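Local coordinates for DUF1436 domain-containing protein (Neisseria meningitidis, PDB 2GKP), which is of unknown function but belongs to the CdiI family and so probably acts as an immunity protein that neutralises a contact-dependent growth inhibition toxin, at residues Thr27-Gly32 and His38-His43; His43-Asp48 and Glu52-Thr57; Ala106-Met111 and Glu134-Ile139; Met112-Trp117 and Leu123-Ser128. All blocks are in the same frame, centred on the assembly; numbering follows the deposited sequence.

Contact 1 of 4, residues Thr27-Gly32 and His38-His43; sequences TWSGFG and HLYPPH
In the beta hairpin of strands 23-30 and 34-45, the side chain of Thr27 packs against the ring of Tyr40. The two residues are also the nearest in backbone register, with Thr27 CA 6.4 Å from Tyr40 CA. The methyl of Thr27 does most of the touching: Thr27 CG2 lies 3.7 Å from Tyr40 CD2 and 4.0 Å from Tyr40 CE2. It meets the ring obliquely, at the side that carries these two atoms. Behind it, Thr27 CB stands 3.8 Å from Tyr40 CD2. With chi1 of Thr27 at -66°, CG2 is anti to the backbone N and reaches the ring; OG1, beside the backbone N, is hydrogen-bonded to the carbonyl oxygen of Ala61 in helix 51-63. Ser29 is a minor neighbour, with Ser29 OG 4.4 Å from Tyr40 CE2; that hydroxyl is bonded to Asp37 and to the backbone of Arg66.

Residues 38-42 form the irregular part of the second hairpin strand, where direct backbone pairing with 27-32 is absent. A water bridges the two segments here instead. It accepts from Thr27 N at 2.9 Å and donates to Pro41 O at 2.9 Å. Direct pairing resumes further along, where the backbone of His43 bonds to that of Ile25. Leu39 covers one face of the tyrosine ring from within its own segment, with its CG 4.2 Å above the ring plane. Tyr40 and Pro41 were each modelled in two conformers, and the distances to them hold for one of the two.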
loop_
_atom_site.group_PDB
_atom_site.type_symbol
_atom_site.label_atom_id
_atom_site.label_comp_id
_atom_site.label_asym_id
_atom_site.label_seq_id
_atom_site.Cartn_x
_atom_site.Cartn_y
_atom_site.Cartn_z
ATOM N N THR A 27 -2.560 -0.997 4.651
ATOM C CA THR A 27 -2.480 -2.465 4.746
ATOM C C THR A 27 -3.238 -3.134 3.593
ATOM O O THR A 27 -4.326 -2.688 3.238
ATOM C CB THR A 27 -3.149 -2.926 6.061
ATOM O OG1 THR A 27 -2.356 -2.439 7.141
ATOM C CG2 THR A 27 -3.215 -4.466 6.166
ATOM N N TRP A 28 -2.641 -4.186 3.017
ATOM C CA TRP A 28 -3.324 -5.043 2.037
ATOM C C TRP A 28 -3.549 -6.419 2.670
ATOM O O TRP A 28 -2.794 -6.840 3.569
ATOM C CB TRP A 28 -2.412 -5.204 0.817
ATOM C CG TRP A 28 -2.328 -4.033 -0.103
ATOM C CD1 TRP A 28 -2.480 -2.693 0.217
ATOM C CD2 TRP A 28 -1.991 -4.075 -1.478
ATOM N NE1 TRP A 28 -2.299 -1.911 -0.911
ATOM C CE2 TRP A 28 -1.990 -2.731 -1.957
ATOM C CE3 TRP A 28 -1.724 -5.119 -2.376
ATOM C CZ2 TRP A 28 -1.739 -2.420 -3.289
ATOM C CZ3 TRP A 28 -1.447 -4.794 -3.707
ATOM C CH2 TRP A 28 -1.462 -3.455 -4.141
ATOM N N SER A 29 -4.574 -7.133 2.192
ATOM C CA SER A 29 -4.870 -8.473 2.686
ATOM C C SER A 29 -5.336 -9.319 1.517
ATOM O O SER A 29 -5.500 -8.818 0.390
ATOM C CB SER A 29 -5.981 -8.412 3.751
ATOM O OG SER A 29 -5.529 -7.677 4.893
ATOM N N GLY A 30 -5.585 -10.607 1.793
ATOM C CA GLY A 30 -6.054 -11.473 0.718
ATOM C C GLY A 30 -5.679 -12.907 0.951
ATOM O O GLY A 30 -5.368 -13.313 2.080
ATOM N N PHE A 31 -5.753 -13.692 -0.127
ATOM C CA PHE A 31 -5.249 -15.049 -0.136
ATOM C C PHE A 31 -4.893 -15.298 -1.601
ATOM O O PHE A 31 -5.727 -15.079 -2.493
ATOM C CB PHE A 31 -6.309 -16.087 0.306
ATOM C CG PHE A 31 -5.892 -17.484 -0.016
ATOM C CD1 PHE A 31 -4.964 -18.145 0.802
ATOM C CD2 PHE A 31 -6.344 -18.110 -1.197
ATOM C CE1 PHE A 31 -4.473 -19.402 0.465
ATOM C CE2 PHE A 31 -5.869 -19.363 -1.540
ATOM C CZ PHE A 31 -4.963 -20.034 -0.713
ATOM N N GLY A 32 -3.656 -15.735 -1.839
ATOM C CA GLY A 32 -3.184 -15.957 -3.200
ATOM C C GLY A 32 -2.787 -14.680 -3.887
ATOM O O GLY A 32 -1.663 -14.544 -4.360
ATOM N N HIS A 38 -9.640 -2.297 3.328
ATOM C CA HIS A 38 -10.240 -1.097 3.916
ATOM C C HIS A 38 -10.772 -1.328 5.332
ATOM O O HIS A 38 -11.330 -0.415 5.939
ATOM C CB HIS A 38 -11.273 -0.485 2.956
ATOM C CG HIS A 38 -10.687 -0.127 1.631
ATOM N ND1 HIS A 38 -9.639 0.757 1.493
ATOM C CD2 HIS A 38 -10.942 -0.606 0.387
ATOM C CE1 HIS A 38 -9.292 0.834 0.219
ATOM N NE2 HIS A 38 -10.074 0.024 -0.475
ATOM N N LEU A 39 -10.556 -2.515 5.888
ATOM C CA LEU A 39 -10.757 -2.682 7.323
ATOM C C LEU A 39 -9.805 -1.758 8.106
ATOM O O LEU A 39 -10.116 -1.252 9.190
ATOM C CB LEU A 39 -10.535 -4.137 7.728
ATOM C CG LEU A 39 -10.594 -4.464 9.212
ATOM C CD1 LEU A 39 -11.968 -4.102 9.797
ATOM C CD2 LEU A 39 -10.327 -5.920 9.449
ATOM N N TYR A 40 -8.643 -1.538 7.519
ATOM C CA TYR A 40 -7.611 -0.701 8.125
ATOM C C TYR A 40 -7.672 0.667 7.427
ATOM O O TYR A 40 -7.634 0.730 6.198
ATOM C CB TYR A 40 -6.251 -1.399 7.995
ATOM C CG TYR A 40 -6.252 -2.758 8.604
ATOM C CD1 TYR A 40 -6.155 -2.944 9.996
ATOM C CD2 TYR A 40 -6.427 -3.878 7.803
ATOM C CE1 TYR A 40 -6.224 -4.212 10.546
ATOM C CE2 TYR A 40 -6.480 -5.146 8.353
ATOM C CZ TYR A 40 -6.366 -5.307 9.705
ATOM O OH TYR A 40 -6.429 -6.571 10.224
ATOM N N PRO A 41 -7.829 1.775 8.185
ATOM C CA PRO A 41 -7.928 3.036 7.454
ATOM C C PRO A 41 -6.573 3.437 6.895
ATOM O O PRO A 41 -5.552 3.008 7.426
ATOM C CB PRO A 41 -8.371 4.038 8.530
ATOM C CG PRO A 41 -7.866 3.472 9.782
ATOM C CD PRO A 41 -7.985 1.978 9.636
ATOM N N PRO A 42 -6.571 4.252 5.832
ATOM C CA PRO A 42 -5.300 4.706 5.333
ATOM C C PRO A 42 -4.593 5.587 6.369
ATOM O O PRO A 42 -5.236 6.320 7.115
ATOM C CB PRO A 42 -5.688 5.603 4.149
ATOM C CG PRO A 42 -7.006 5.349 3.823
ATOM C CD PRO A 42 -7.685 4.844 5.070
ATOM N N HIS A 43 -3.273 5.518 6.381
ATOM C CA HIS A 43 -2.470 6.400 7.206
ATOM C C HIS A 43 -1.903 7.508 6.339
ATOM O O HIS A 43 -1.124 7.219 5.432
ATOM C CB HIS A 43 -1.333 5.585 7.814
ATOM C CG HIS A 43 -0.752 6.174 9.049
ATOM N ND1 HIS A 43 -0.187 7.428 9.098
ATOM C CD2 HIS A 43 -0.598 5.641 10.286
ATOM C CE1 HIS A 43 0.269 7.654 10.317
ATOM N NE2 HIS A 43 0.022 6.589 11.058
HETATM O O HOH W 1 -3.897 0.813 6.507
#

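Contact 2 of 4, residues His43-Asp48 and Glu52-Thr57; sequences HILPLD and ETLGTT
His43 and Thr57 meet at about a right angle, the threonine methyl lying over one face of the imidazole. This is a CH-pi contact. It belongs to a strand-to-helix packing in which the end of strand 34-45 runs antiparallel to the first half of helix 51-63. The axes of strand 43-45 and helix 52-57 approach to 10.8 Å, with 169° between their directions. Thr57 CG2 is 3.8 Å from the centroid of the His43 ring and only 16° off the ring normal. Its closest ring atom is CG of His43, at 3.6 Å, so the methyl is displaced toward the rim. The imidazole swings to this place because His43 CG is anti to the backbone N (chi1 -158°). His43 was modelled in two conformers, one of which is described.

Two residues on, Leu45 also points toward the helix. It approaches Thr57 tip to tip, with Leu45 CD1 4.1 Å from Thr57 OG1. The same methyl meets Leu54, CD1 to CD1, at 4.3 Å, while the other branch of Leu45 touches the Thr53 methyl. These carbon-carbon contacts are loose, and Leu23 and Ile25 of the neighbouring strand 23-30 add to the layer. Leu54 also packs on Leu159 of helix 152-164.

The hydroxyl of Thr57 is turned back to its own helix. Thr57 OG1 donates to Thr53 O at 2.6 Å, and Thr57 N reaches that same oxygen from the opposite face of the carbonyl plane.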
loop_
_atom_site.group_PDB
_atom_site.type_symbol
_atom_site.label_atom_id
_atom_site.label_comp_id
_atom_site.label_asym_id
_atom_site.label_seq_id
_atom_site.Cartn_x
_atom_site.Cartn_y
_atom_site.Cartn_z
ATOM N N HIS A 43 -3.273 5.518 6.381
ATOM C CA HIS A 43 -2.470 6.400 7.206
ATOM C C HIS A 43 -1.903 7.508 6.339
ATOM O O HIS A 43 -1.124 7.219 5.432
ATOM C CB HIS A 43 -1.333 5.585 7.814
ATOM C CG HIS A 43 -0.752 6.174 9.049
ATOM N ND1 HIS A 43 -0.187 7.428 9.098
ATOM C CD2 HIS A 43 -0.598 5.641 10.286
ATOM C CE1 HIS A 43 0.269 7.654 10.317
ATOM N NE2 HIS A 43 0.022 6.589 11.058
ATOM N N ILE A 44 -2.320 8.749 6.594
ATOM C CA ILE A 44 -1.901 9.875 5.783
ATOM C C ILE A 44 -0.710 10.569 6.408
ATOM O O ILE A 44 -0.698 10.764 7.610
ATOM C CB ILE A 44 -3.076 10.888 5.624
ATOM C CG1 ILE A 44 -4.203 10.195 4.838
ATOM C CG2 ILE A 44 -2.589 12.230 4.988
ATOM C CD1 ILE A 44 -5.489 10.995 4.741
ATOM N N LEU A 45 0.283 10.907 5.587
ATOM C CA LEU A 45 1.505 11.537 6.079
ATOM C C LEU A 45 1.916 12.685 5.173
ATOM O O LEU A 45 1.564 12.700 4.008
ATOM C CB LEU A 45 2.694 10.550 6.063
ATOM C CG LEU A 45 2.632 9.373 7.041
ATOM C CD1 LEU A 45 3.771 8.428 6.754
ATOM C CD2 LEU A 45 2.753 9.879 8.484
ATOM N N PRO A 46 2.651 13.677 5.719
ATOM C CA PRO A 46 3.224 14.724 4.860
ATOM C C PRO A 46 4.304 14.186 3.938
ATOM O O PRO A 46 4.929 13.157 4.219
ATOM C CB PRO A 46 3.802 15.745 5.846
ATOM C CG PRO A 46 4.107 14.867 7.081
ATOM C CD PRO A 46 2.980 13.841 7.146
ATOM N N LEU A 47 4.538 14.895 2.846
ATOM C CA LEU A 47 5.439 14.353 1.802
ATOM C C LEU A 47 6.887 14.220 2.222
ATOM O O LEU A 47 7.598 13.375 1.694
ATOM C CB LEU A 47 5.361 15.214 0.558
ATOM C CG LEU A 47 4.028 15.321 -0.151
ATOM C CD1 LEU A 47 4.157 16.189 -1.396
ATOM C CD2 LEU A 47 3.539 13.962 -0.523
ATOM N N ASP A 48 7.322 15.051 3.138
ATOM C CA ASP A 48 8.717 14.999 3.610
ATOM C C ASP A 48 8.841 14.381 4.982
ATOM O O ASP A 48 9.785 14.687 5.730
ATOM C CB ASP A 48 9.388 16.381 3.528
ATOM C CG ASP A 48 8.712 17.406 4.388
ATOM O OD1 ASP A 48 7.615 17.160 4.902
ATOM O OD2 ASP A 48 9.283 18.504 4.552
ATOM N N GLU A 52 12.495 7.402 9.225
ATOM C CA GLU A 52 12.131 6.510 10.321
ATOM C C GLU A 52 10.599 6.399 10.504
ATOM O O GLU A 52 10.082 5.272 10.716
ATOM C CB GLU A 52 12.896 6.914 11.598
ATOM C CG GLU A 52 12.978 5.841 12.682
ATOM C CD GLU A 52 11.725 5.813 13.530
ATOM O OE1 GLU A 52 11.018 6.836 13.519
ATOM O OE2 GLU A 52 11.439 4.798 14.211
ATOM N N THR A 53 9.858 7.501 10.340
ATOM C CA THR A 53 8.409 7.473 10.487
ATOM C C THR A 53 7.805 6.714 9.295
ATOM O O THR A 53 6.860 5.936 9.461
ATOM C CB THR A 53 7.805 8.924 10.579
ATOM O OG1 THR A 53 8.385 9.594 11.707
ATOM C CG2 THR A 53 6.294 8.888 10.771
ATOM N N LEU A 54 8.331 6.943 8.105
ATOM C CA LEU A 54 7.802 6.279 6.922
ATOM C C LEU A 54 8.062 4.757 7.017
ATOM O O LEU A 54 7.137 3.942 6.807
ATOM C CB LEU A 54 8.452 6.852 5.662
ATOM C CG LEU A 54 8.045 6.237 4.305
ATOM C CD1 LEU A 54 6.492 6.239 4.170
ATOM C CD2 LEU A 54 8.751 6.875 3.118
ATOM N N GLY A 55 9.282 4.367 7.379
ATOM C CA GLY A 55 9.571 2.923 7.574
ATOM C C GLY A 55 8.693 2.264 8.642
ATOM O O GLY A 55 8.088 1.175 8.433
ATOM N N THR A 56 8.581 2.906 9.803
ATOM C CA THR A 56 7.717 2.380 10.872
ATOM C C THR A 56 6.262 2.263 10.461
ATOM O O THR A 56 5.575 1.294 10.807
ATOM C CB THR A 56 7.883 3.247 12.141
ATOM O OG1 THR A 56 9.234 3.125 12.583
ATOM C CG2 THR A 56 6.936 2.846 13.273
ATOM N N THR A 57 5.762 3.266 9.747
ATOM C CA THR A 57 4.362 3.233 9.358
ATOM C C THR A 57 4.122 2.076 8.389
ATOM O O THR A 57 3.114 1.405 8.496
ATOM C CB THR A 57 3.944 4.604 8.712
ATOM O OG1 THR A 57 4.248 5.641 9.658
ATOM C CG2 THR A 57 2.463 4.643 8.374
#

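Contact 3 of 4, residues Ala106-Met111 and Glu134-Ile139; sequences ALFKNM and EAWDAI
The turn that leads from helix 104-108 into strand 112-119 receives the indole of Trp136 from strand 135-138. Trp136 NE1 donates to Met111 O at 2.8 Å, with an N-H...O angle of 167°. The oxygen lies in the indole plane, but the nitrogen stands above the carbonyl plane, 41° out of it. Residues 108-111 form a type I beta turn, closed by the bond from Met111 N to Phe108 O, and this turn presents the carbonyl to the indole. Met111, deposited as selenomethionine, also makes an oblique Met-aromatic contact in one of its two conformers: its SE is 3.8 Å from Trp136 CZ2. The far rim of the indole touches Phe108, whose side chain crosses it at about a right angle, Trp136 CH2 lying 4.0 Å from Phe108 CD1.

Within this link between the helix and the edge of the antiparallel sheet, Glu134 lies over one face of the Phe108 ring. Its CG is 3.7 Å from the ring centroid, a CH-pi contact, and Glu134 CD is 3.5 Å from Phe108 CE2. The carboxylate stacks on the ring with planes 17° apart. Arg104, by a salt bridge, and Tyr88, by a hydrogen bond, hold the two carboxylate oxygens. Leu107 CD2 covers the opposite ring face. The Trp136 indole further stacks on His130 and makes a cation-pi contact with Lys17.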
loop_
_atom_site.group_PDB
_atom_site.type_symbol
_atom_site.label_atom_id
_atom_site.label_comp_id
_atom_site.label_asym_id
_atom_site.label_seq_id
_atom_site.Cartn_x
_atom_site.Cartn_y
_atom_site.Cartn_z
ATOM N N ALA A 106 -9.038 15.118 -9.517
ATOM C CA ALA A 106 -7.941 15.826 -8.881
ATOM C C ALA A 106 -7.248 14.935 -7.873
ATOM O O ALA A 106 -6.034 14.946 -7.786
ATOM C CB ALA A 106 -8.479 17.111 -8.198
ATOM N N LEU A 107 -7.998 14.154 -7.094
ATOM C CA LEU A 107 -7.352 13.259 -6.118
ATOM C C LEU A 107 -6.324 12.344 -6.808
ATOM O O LEU A 107 -5.208 12.139 -6.281
ATOM C CB LEU A 107 -8.442 12.404 -5.442
ATOM C CG LEU A 107 -7.930 11.241 -4.582
ATOM C CD1 LEU A 107 -7.126 11.752 -3.384
ATOM C CD2 LEU A 107 -9.104 10.374 -4.151
ATOM N N PHE A 108 -6.711 11.780 -7.956
ATOM C CA PHE A 108 -5.911 10.762 -8.570
ATOM C C PHE A 108 -4.884 11.269 -9.565
ATOM O O PHE A 108 -3.968 10.524 -9.897
ATOM C CB PHE A 108 -6.790 9.704 -9.244
ATOM C CG PHE A 108 -7.511 8.798 -8.278
ATOM C CD1 PHE A 108 -6.802 7.845 -7.552
ATOM C CD2 PHE A 108 -8.881 8.915 -8.076
ATOM C CE1 PHE A 108 -7.470 6.992 -6.666
ATOM C CE2 PHE A 108 -9.528 8.099 -7.215
ATOM C CZ PHE A 108 -8.852 7.129 -6.518
ATOM N N LYS A 109 -5.053 12.505 -10.052
ATOM C CA LYS A 109 -4.258 12.976 -11.195
ATOM C C LYS A 109 -2.769 12.646 -11.119
ATOM O O LYS A 109 -2.197 12.132 -12.101
ATOM C CB LYS A 109 -4.453 14.487 -11.457
ATOM C CG LYS A 109 -3.852 14.922 -12.780
ATOM C CD LYS A 109 -3.861 16.429 -13.012
ATOM C CE LYS A 109 -3.014 16.749 -14.233
ATOM N NZ LYS A 109 -1.579 16.766 -13.874
ATOM N N ASN A 110 -2.157 12.931 -9.973
ATOM C CA ASN A 110 -0.706 12.782 -9.835
ATOM C C ASN A 110 -0.329 11.668 -8.876
ATOM O O ASN A 110 0.795 11.664 -8.318
ATOM C CB ASN A 110 -0.090 14.088 -9.359
ATOM C CG ASN A 110 -0.419 15.242 -10.292
ATOM O OD1 ASN A 110 -0.162 15.162 -11.490
ATOM N ND2 ASN A 110 -0.969 16.324 -9.751
HETATM N N MSE A 111 -1.278 10.748 -8.653
HETATM C CA MSE A 111 -1.071 9.714 -7.640
HETATM C C MSE A 111 -0.184 8.589 -8.183
HETATM O O MSE A 111 -0.517 7.927 -9.152
HETATM C CB MSE A 111 -2.389 9.180 -7.093
HETATM C CG MSE A 111 -2.206 8.236 -5.928
HETATM SE SE MSE A 111 -3.896 7.594 -5.238
HETATM C CE MSE A 111 -4.518 9.194 -4.332
ATOM N N GLU A 134 -7.225 5.601 -12.360
ATOM C CA GLU A 134 -7.291 4.943 -11.045
ATOM C C GLU A 134 -6.646 3.556 -11.051
ATOM O O GLU A 134 -7.117 2.626 -10.365
ATOM C CB GLU A 134 -8.737 4.873 -10.535
ATOM C CG GLU A 134 -9.355 6.290 -10.491
ATOM C CD GLU A 134 -10.779 6.360 -9.966
ATOM O OE1 GLU A 134 -11.262 5.431 -9.299
ATOM O OE2 GLU A 134 -11.448 7.382 -10.251
ATOM N N ALA A 135 -5.589 3.372 -11.819
ATOM C CA ALA A 135 -4.906 2.076 -11.851
ATOM C C ALA A 135 -3.425 2.193 -12.135
ATOM O O ALA A 135 -2.996 3.123 -12.782
ATOM C CB ALA A 135 -5.571 1.159 -12.839
ATOM N N TRP A 136 -2.667 1.230 -11.616
ATOM C CA TRP A 136 -1.215 1.242 -11.675
ATOM C C TRP A 136 -0.745 -0.131 -12.073
ATOM O O TRP A 136 -1.261 -1.128 -11.525
ATOM C CB TRP A 136 -0.658 1.574 -10.271
ATOM C CG TRP A 136 -1.098 2.936 -9.808
ATOM C CD1 TRP A 136 -0.409 4.118 -10.022
ATOM C CD2 TRP A 136 -2.310 3.291 -9.135
ATOM N NE1 TRP A 136 -1.099 5.160 -9.477
ATOM C CE2 TRP A 136 -2.280 4.701 -8.945
ATOM C CE3 TRP A 136 -3.399 2.554 -8.646
ATOM C CZ2 TRP A 136 -3.318 5.401 -8.324
ATOM C CZ3 TRP A 136 -4.441 3.241 -8.019
ATOM C CH2 TRP A 136 -4.393 4.661 -7.878
ATOM N N ASP A 137 0.205 -0.217 -12.989
ATOM C CA ASP A 137 0.712 -1.483 -13.496
ATOM C C ASP A 137 2.213 -1.517 -13.249
ATOM O O ASP A 137 2.896 -0.481 -13.098
ATOM C CB ASP A 137 0.472 -1.605 -15.015
ATOM C CG ASP A 137 -0.966 -1.996 -15.385
ATOM O OD1 ASP A 137 -1.792 -2.383 -14.519
ATOM O OD2 ASP A 137 -1.285 -1.915 -16.590
ATOM N N ALA A 138 2.762 -2.716 -13.214
ATOM C CA ALA A 138 4.210 -2.851 -13.003
ATOM C C ALA A 138 5.026 -2.266 -14.117
ATOM O O ALA A 138 4.612 -2.220 -15.270
ATOM C CB ALA A 138 4.584 -4.319 -12.804
ATOM N N ILE A 139 6.204 -1.792 -13.741
ATOM C CA ILE A 139 7.227 -1.385 -14.693
ATOM C C ILE A 139 8.396 -2.368 -14.598
ATOM O O ILE A 139 8.294 -3.353 -13.869
ATOM C CB ILE A 139 7.645 0.074 -14.512
ATOM C CG1 ILE A 139 8.085 0.340 -13.072
ATOM C CG2 ILE A 139 6.447 0.974 -14.884
ATOM C CD1 ILE A 139 8.769 1.661 -12.906
#

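Contact 4 of 4, residues Met112-Trp117 and Leu123-Ser128; sequences MSVDIW and LKISPS. With EDO (1,2-ethanediol), chain C.
Strands 112-117 and 123-126 run antiparallel, 166° between their directions and 4.7 Å apart at the closest. Asp115 pairs with Ser126 and Trp117 with Lys124 as hydrogen-bonded pairs, while Ile116 and Ile125 between them form a non-hydrogen-bonded pair. The two bonds given by the second strand are nearly straight: Ser126 N reaches Asp115 O at 2.9 Å, and Lys124 N reaches Trp117 O at 2.8 Å with an N-H...O angle of 173°.

Val114, Ile116, Leu123 and Ile125 give one apolar face. Val114 CG1 presses on Ile125 CG2 at 3.5 Å, a tight contact, and Ile116 lies alongside Leu123 and Ile125, all pointing the same way. In this beta hairpin of the central sheet, helices 51-63 and 152-164 cover that face. On the face of Trp117 and Lys124, the extended lysine chain runs to the indole edge, where Lys124 CD lies in the ring plane, 3.7 Å from Trp117 CE3. The indole NE1 is hydrogen-bonded to Asp11.

At the other end Ser128 OG, between its backbone N and carbonyl carbon (chi1 68°), donates to Ser113 O at 2.6 Å, on a lone pair. A water joins Ser128 OG to Ser113 N. An ethanediol, probably from the crystallisation liquor, lies beside the strands. Its O2 donates to Asp115 OD1 at a short 2.5 Å, in one of two conformers of Asp115, and its O1 to Pro127 O at 3.0 Å.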
loop_
_atom_site.group_PDB
_atom_site.type_symbol
_atom_site.label_atom_id
_atom_site.label_comp_id
_atom_site.label_asym_id
_atom_site.label_seq_id
_atom_site.Cartn_x
_atom_site.Cartn_y
_atom_site.Cartn_z
HETATM N N MSE A 112 0.960 8.414 -7.522
HETATM C CA MSE A 112 1.851 7.291 -7.782
HETATM C C MSE A 112 1.599 6.182 -6.767
HETATM O O MSE A 112 1.030 6.433 -5.690
HETATM C CB MSE A 112 3.311 7.779 -7.701
HETATM C CG MSE A 112 3.585 9.002 -8.591
HETATM SE SE MSE A 112 3.448 8.501 -10.493
HETATM C CE MSE A 112 4.645 9.710 -11.321
ATOM N N SER A 113 2.055 4.968 -7.088
ATOM C CA SER A 113 1.778 3.823 -6.213
ATOM C C SER A 113 2.950 2.838 -6.139
ATOM O O SER A 113 3.470 2.421 -7.164
ATOM C CB SER A 113 0.578 3.052 -6.772
ATOM O OG SER A 113 0.152 2.087 -5.808
ATOM N N VAL A 114 3.320 2.464 -4.909
ATOM C CA VAL A 114 4.350 1.476 -4.654
ATOM C C VAL A 114 3.681 0.361 -3.873
ATOM O O VAL A 114 2.877 0.635 -2.979
ATOM C CB VAL A 114 5.487 2.154 -3.807
ATOM C CG1 VAL A 114 6.409 1.130 -3.172
ATOM C CG2 VAL A 114 6.315 3.150 -4.610
ATOM N N ASP A 115 4.020 -0.890 -4.182
ATOM C CA ASP A 115 3.535 -2.069 -3.441
ATOM C C ASP A 115 4.664 -2.638 -2.597
ATOM O O ASP A 115 5.801 -2.587 -3.021
ATOM C CB ASP A 115 3.050 -3.188 -4.393
ATOM C CG ASP A 115 1.790 -2.825 -5.169
ATOM O OD1 ASP A 115 1.147 -1.782 -4.908
ATOM O OD2 ASP A 115 1.422 -3.642 -6.046
ATOM N N ILE A 116 4.338 -3.196 -1.443
ATOM C CA ILE A 116 5.397 -3.815 -0.602
ATOM C C ILE A 116 4.930 -5.203 -0.243
ATOM O O ILE A 116 3.789 -5.398 0.232
ATOM C CB ILE A 116 5.652 -3.011 0.720
ATOM C CG1 ILE A 116 6.025 -1.559 0.393
ATOM C CG2 ILE A 116 6.775 -3.656 1.509
ATOM C CD1 ILE A 116 4.830 -0.580 0.470
ATOM N N TRP A 117 5.831 -6.173 -0.507
ATOM C CA TRP A 117 5.589 -7.578 -0.176
ATOM C C TRP A 117 6.694 -8.081 0.757
ATOM O O TRP A 117 7.855 -7.981 0.412
ATOM C CB TRP A 117 5.543 -8.410 -1.455
ATOM C CG TRP A 117 5.524 -9.906 -1.203
ATOM C CD1 TRP A 117 4.803 -10.596 -0.260
ATOM C CD2 TRP A 117 6.270 -10.883 -1.932
ATOM N NE1 TRP A 117 5.037 -11.952 -0.379
ATOM C CE2 TRP A 117 5.946 -12.148 -1.385
ATOM C CE3 TRP A 117 7.184 -10.811 -2.998
ATOM C CZ2 TRP A 117 6.487 -13.335 -1.881
ATOM C CZ3 TRP A 117 7.758 -11.997 -3.464
ATOM C CH2 TRP A 117 7.384 -13.248 -2.918
ATOM N N LEU A 123 11.919 -7.927 1.899
ATOM C CA LEU A 123 10.993 -6.850 1.495
ATOM C C LEU A 123 11.168 -6.537 0.013
ATOM O O LEU A 123 12.234 -6.042 -0.387
ATOM C CB LEU A 123 11.264 -5.579 2.308
ATOM C CG LEU A 123 10.868 -5.678 3.763
ATOM C CD1 LEU A 123 11.609 -4.607 4.545
ATOM C CD2 LEU A 123 9.350 -5.482 3.862
ATOM N N LYS A 124 10.138 -6.799 -0.800
ATOM C CA LYS A 124 10.135 -6.423 -2.208
ATOM C C LYS A 124 9.293 -5.132 -2.345
ATOM O O LYS A 124 8.080 -5.156 -2.091
ATOM C CB LYS A 124 9.547 -7.554 -3.063
ATOM C CG LYS A 124 9.510 -7.267 -4.589
ATOM C CD LYS A 124 8.946 -8.467 -5.321
ATOM C CE LYS A 124 8.795 -8.258 -6.810
ATOM N NZ LYS A 124 8.319 -9.533 -7.361
ATOM N N ILE A 125 9.957 -4.032 -2.716
ATOM C CA ILE A 125 9.288 -2.725 -2.776
ATOM C C ILE A 125 9.240 -2.323 -4.250
ATOM O O ILE A 125 10.274 -2.072 -4.853
ATOM C CB ILE A 125 10.012 -1.667 -1.911
ATOM C CG1 ILE A 125 10.242 -2.177 -0.459
ATOM C CG2 ILE A 125 9.265 -0.360 -1.926
ATOM C CD1 ILE A 125 11.218 -1.282 0.396
ATOM N N SER A 126 8.042 -2.306 -4.822
ATOM C CA SER A 126 7.897 -2.241 -6.281
ATOM C C SER A 126 7.227 -0.958 -6.724
ATOM O O SER A 126 6.113 -0.659 -6.291
ATOM C CB SER A 126 7.019 -3.381 -6.777
ATOM O OG SER A 126 7.599 -4.654 -6.503
ATOM N N PRO A 127 7.887 -0.218 -7.615
ATOM C CA PRO A 127 7.291 0.987 -8.196
ATOM C C PRO A 127 6.267 0.593 -9.265
ATOM O O PRO A 127 6.064 -0.596 -9.529
ATOM C CB PRO A 127 8.501 1.691 -8.817
ATOM C CG PRO A 127 9.385 0.532 -9.218
ATOM C CD PRO A 127 9.240 -0.483 -8.135
ATOM N N SER A 128 5.651 1.563 -9.908
ATOM C CA SER A 128 4.613 1.264 -10.910
ATOM C C SER A 128 4.508 2.400 -11.879
ATOM O O SER A 128 5.077 3.471 -11.666
ATOM C CB SER A 128 3.250 1.059 -10.249
ATOM O OG SER A 128 2.772 2.277 -9.708
HETATM C C1 EDO C . 3.282 -0.997 -7.534
HETATM O O1 EDO C . 3.805 -2.132 -8.246
HETATM C C2 EDO C . 1.810 -0.810 -7.919
HETATM O O2 EDO C . 0.973 -0.263 -6.893
HETATM O O HOH W 2 2.867 5.021 -10.095
#

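In the fold
All four contacts reach the same antiparallel sheet. Contacts 1 and 2 share His43 and follow each other along strand 34-45, with centres about 17 Å apart. Contact 4 is nested in the chain loop closed by contact 3; their centres are about 13 Å apart, and they touch where Trp136 CG lies 3.5 Å from Ser113 CB. Contact 1 also packs on contact 4, with Trp28 CH2 3.2 Å from Asp115 OD1 in one of the two Asp115 conformers. The ethanediol held in contact 4 is about 4 Å from the Trp136 side chain of contact 3. A sodium ion lies nearby, about 5 Å from the Ser113 side chain and about 7 Å from that of Trp136.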